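Side-chain contacts in oligopeptide-binding protein oppA (Lactococcus lactis, PDB 3DRF), which binds oligopeptides as the receptor of the OppABCDF ABC transporter and is essential for uptake of peptides larger than three residues and for growth in milk: residues A[221-226]-A[564-569]; A[227-230]-A[234-237]. All coordinates share one frame; numbering follows the deposited sequence. Where two conformers were deposited one is given.

Overall arrangement
Both contacts use strand 224-230, an edge strand of a five-stranded mixed sheet, and their centres lie about 14 Å apart. Contact 1 joins the start of this strand, with the turn before it, to the short helix 564-567 near the C-terminus. Contact 2 pairs the rest of the strand with its hairpin partner 234-239. Each mixes buried and more accessible residues: Phe224 and Ser566 are buried in contact 1, Val229 and Ile235 in contact 2, whereas the face with Asn228, Val230, Ser234 and Lys236 is largely exposed. Contact 1 is packing, including a ring edge on a backbone carbonyl, with no hydrogen bond across it; contact 2 is held by four backbone hydrogen bonds. Phe224 and Pro226 pack on Tyr237 and Ile235.

Contact 1. Residues A[221-226]-A[564-569]; sequences TGPFKP and TWSEIG
Phe224 and Pro223 meet the short helix 564-567 at Trp565 and Ser566. The CB of Phe224 points toward the helix and also packs on Tyr237 of the neighbouring strand. CG lies anti to the carbonyl carbon (chi1 -66°), and this sends the ring across to the helix. The CE2 corner arrives first. It lies 3.4 Å from Trp565 O, which sits at the ring edge in the plane of the ring. CE2 also packs 4.1 Å from Trp565 CB. CZ, at the tip, is 4.0 Å from Trp565 O. The two aromatic side chains cross at about a right angle, but the indole leads away, and of the Trp565 side chain only CB is met.

Pro223 adds an aliphatic patch. Its CG lies 4.0 Å from Trp565 CB, and its CB is 3.8 Å from Ser566 OG. That hydroxyl makes its hydrogen bond elsewhere, with Glu246 O. Ile253 of strand 252-258 touches both Phe224 and Trp565, and Pro248 also packs on Phe224. No hydrogen bond links the two segments. This is mainly apolar packing of a C-terminal helical turn against the edge strand of a mixed sheet in a family 5 solute-binding protein.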
# COMPACT_ATOMS: atom_id res chain seq x y z
N THR A 221 -15.67 -1.84 14.66
CA THR A 221 -15.25 -2.39 15.97
C THR A 221 -14.38 -1.40 16.82
O THR A 221 -14.06 -1.70 17.91
CB THR A 221 -14.41 -3.70 15.80
OG1 THR A 221 -13.15 -3.42 15.17
CG2 THR A 221 -15.20 -4.78 15.01
N GLY A 222 -14.03 -0.26 16.27
CA GLY A 222 -13.08 0.64 16.90
C GLY A 222 -13.68 1.57 17.97
O GLY A 222 -14.82 1.50 18.29
N PRO A 223 -12.85 2.48 18.48
CA PRO A 223 -13.31 3.36 19.60
C PRO A 223 -14.39 4.35 19.15
O PRO A 223 -15.17 4.78 20.00
CB PRO A 223 -12.01 4.06 20.09
CG PRO A 223 -11.00 3.85 18.95
CD PRO A 223 -11.40 2.56 18.23
N PHE A 224 -14.46 4.68 17.88
CA PHE A 224 -15.50 5.53 17.31
C PHE A 224 -16.24 4.75 16.22
O PHE A 224 -15.74 3.82 15.66
CB PHE A 224 -14.91 6.82 16.67
CG PHE A 224 -14.27 7.78 17.69
CD1 PHE A 224 -14.98 8.86 18.17
CD2 PHE A 224 -13.00 7.55 18.17
CE1 PHE A 224 -14.44 9.70 19.13
CE2 PHE A 224 -12.41 8.39 19.13
CZ PHE A 224 -13.14 9.48 19.61
N LYS A 225 -17.45 5.13 15.98
CA LYS A 225 -18.24 4.65 14.84
C LYS A 225 -18.59 5.81 13.93
O LYS A 225 -18.75 6.92 14.38
CB LYS A 225 -19.50 3.95 15.34
CG LYS A 225 -20.45 4.84 16.11
CD LYS A 225 -21.71 4.07 16.59
CE LYS A 225 -22.69 5.07 17.24
NZ LYS A 225 -23.98 4.40 17.59
N PRO A 226 -18.71 5.54 12.64
CA PRO A 226 -19.06 6.57 11.67
C PRO A 226 -20.58 6.80 11.68
O PRO A 226 -21.32 6.04 11.13
CB PRO A 226 -18.60 5.94 10.33
CG PRO A 226 -18.73 4.45 10.49
CD PRO A 226 -18.42 4.22 11.99
N THR A 564 -4.07 5.78 20.52
CA THR A 564 -4.09 7.20 20.17
C THR A 564 -5.51 7.79 20.13
O THR A 564 -5.73 8.83 20.64
CB THR A 564 -3.37 7.45 18.87
OG1 THR A 564 -2.02 6.98 19.02
CG2 THR A 564 -3.28 8.95 18.59
N TRP A 565 -6.45 7.14 19.45
CA TRP A 565 -7.80 7.73 19.30
C TRP A 565 -8.56 7.84 20.62
O TRP A 565 -9.40 8.63 20.75
CB TRP A 565 -8.63 6.96 18.25
CG TRP A 565 -7.99 7.10 16.88
CD1 TRP A 565 -7.38 6.11 16.14
CD2 TRP A 565 -7.82 8.30 16.14
NE1 TRP A 565 -6.91 6.62 14.99
CE2 TRP A 565 -7.12 7.97 14.96
CE3 TRP A 565 -8.21 9.63 16.33
CZ2 TRP A 565 -6.82 8.91 14.00
CZ3 TRP A 565 -7.91 10.56 15.37
CH2 TRP A 565 -7.24 10.19 14.22
N SER A 566 -8.24 7.02 21.59
CA SER A 566 -8.80 7.15 22.94
C SER A 566 -8.06 8.14 23.83
O SER A 566 -8.62 8.60 24.81
CB SER A 566 -8.82 5.79 23.63
OG SER A 566 -9.71 4.93 22.97
N GLU A 567 -6.82 8.43 23.49
CA GLU A 567 -5.98 9.35 24.27
C GLU A 567 -6.05 10.80 23.83
O GLU A 567 -5.79 11.66 24.62
CB GLU A 567 -4.52 8.88 24.27
CG GLU A 567 -4.31 7.63 25.07
CD GLU A 567 -2.99 6.95 24.78
OE1 GLU A 567 -2.34 7.37 23.79
OE2 GLU A 567 -2.67 5.97 25.50
N ILE A 568 -6.38 11.07 22.59
CA ILE A 568 -6.38 12.43 22.11
C ILE A 568 -7.53 13.20 22.80
O ILE A 568 -8.63 12.74 22.98
CB ILE A 568 -6.54 12.52 20.60
CG1 ILE A 568 -5.30 12.04 19.85
CG2 ILE A 568 -6.86 13.96 20.18
CD1 ILE A 568 -5.57 11.85 18.36
N GLY A 569 -7.19 14.43 23.14
CA GLY A 569 -8.12 15.37 23.69
C GLY A 569 -7.73 16.78 23.34
O GLY A 569 -6.78 16.99 22.62

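Contact 2. Residues A[227-230]-A[234-237]; sequences ENVV and SIKY
A classic beta bulge and an antiparallel hairpin ladder join 227-230 to 234-237. In the bulge two residues, Glu227 and Asn228, stand opposite the single Lys236. Glu227 N bonds to Lys236 O at 2.9 Å, bent to 131° at the hydrogen, while Lys236 N reaches Asn228 O at 2.9 Å and is nearly straight at 167°. Lys236 is thus gripped through both its N and its O. Further on, Val230 and Ser234 form a hydrogen-bonded pair. Val230 N donates to Ser234 O at 2.9 Å, and Ser234 N returns a bond to Val230 O at 3.1 Å.

Ser234 OG stands between its own backbone N and carbonyl carbon (chi1 68°). There it packs against Val230, 3.4 Å from CB. On the other face, Val229 and Ile235 form the non-hydrogen-bonded pair. Their CG2 atoms meet loosely at 4.4 Å. Ile235 CG2 also lies 3.6 Å above the Tyr237 ring, over its centre. Helix 57-62 covers Ile235 through Phe59 and Met62. Asn228, Val230, Ser234 and Lys236 share the more accessible face. One face buried and one more accessible is the character of this bulged beta hairpin at the edge of a mixed sheet.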
# COMPACT_ATOMS: atom_id res chain seq x y z
N GLU A 227 -21.00 7.84 12.38
CA GLU A 227 -22.43 8.17 12.47
C GLU A 227 -22.97 8.63 11.13
O GLU A 227 -24.12 8.33 10.78
CB GLU A 227 -22.67 9.24 13.54
CG GLU A 227 -24.14 9.64 13.69
CD GLU A 227 -24.96 8.61 14.45
OE1 GLU A 227 -24.38 7.65 15.00
OE2 GLU A 227 -26.20 8.78 14.52
N ASN A 228 -22.18 9.36 10.39
CA ASN A 228 -22.51 9.78 9.03
C ASN A 228 -21.29 9.74 8.11
O ASN A 228 -20.17 10.06 8.53
CB ASN A 228 -23.13 11.18 9.02
CG ASN A 228 -23.77 11.52 7.70
OD1 ASN A 228 -23.35 12.46 7.01
ND2 ASN A 228 -24.81 10.77 7.33
N VAL A 229 -21.53 9.42 6.87
CA VAL A 229 -20.51 9.41 5.85
C VAL A 229 -21.06 10.14 4.62
O VAL A 229 -22.09 9.79 4.12
CB VAL A 229 -20.15 7.96 5.45
CG1 VAL A 229 -19.16 7.97 4.31
CG2 VAL A 229 -19.61 7.19 6.63
N VAL A 230 -20.36 11.18 4.18
CA VAL A 230 -20.72 11.91 2.98
C VAL A 230 -19.78 11.41 1.87
O VAL A 230 -18.60 11.65 1.89
CB VAL A 230 -20.56 13.45 3.18
CG1 VAL A 230 -20.81 14.21 1.88
CG2 VAL A 230 -21.51 13.95 4.28
N SER A 234 -16.31 13.06 3.51
CA SER A 234 -16.13 13.13 4.96
C SER A 234 -16.79 12.02 5.77
O SER A 234 -17.66 11.33 5.30
CB SER A 234 -16.69 14.50 5.46
OG SER A 234 -18.08 14.52 5.32
N ILE A 235 -16.34 11.92 7.01
CA ILE A 235 -16.92 11.03 8.01
C ILE A 235 -17.10 11.83 9.33
O ILE A 235 -16.21 12.52 9.74
CB ILE A 235 -15.94 9.89 8.38
CG1 ILE A 235 -15.40 9.15 7.14
CG2 ILE A 235 -16.59 8.92 9.40
CD1 ILE A 235 -14.13 8.33 7.40
N LYS A 236 -18.25 11.70 9.95
CA LYS A 236 -18.47 12.19 11.33
C LYS A 236 -18.43 10.98 12.25
O LYS A 236 -19.26 10.11 12.20
CB LYS A 236 -19.82 12.94 11.55
CG LYS A 236 -19.83 13.69 12.96
CD LYS A 236 -21.17 14.18 13.45
CE LYS A 236 -21.14 14.46 14.98
NZ LYS A 236 -22.37 14.14 15.76
N TYR A 237 -17.45 10.99 13.11
CA TYR A 237 -17.29 9.95 14.09
C TYR A 237 -17.81 10.35 15.50
O TYR A 237 -17.59 11.48 15.97
CB TYR A 237 -15.81 9.69 14.24
CG TYR A 237 -15.12 8.87 13.16
CD1 TYR A 237 -15.34 7.51 13.07
CD2 TYR A 237 -14.16 9.43 12.33
CE1 TYR A 237 -14.62 6.72 12.12
CE2 TYR A 237 -13.47 8.66 11.41
CZ TYR A 237 -13.71 7.32 11.32
OH TYR A 237 -13.02 6.50 10.48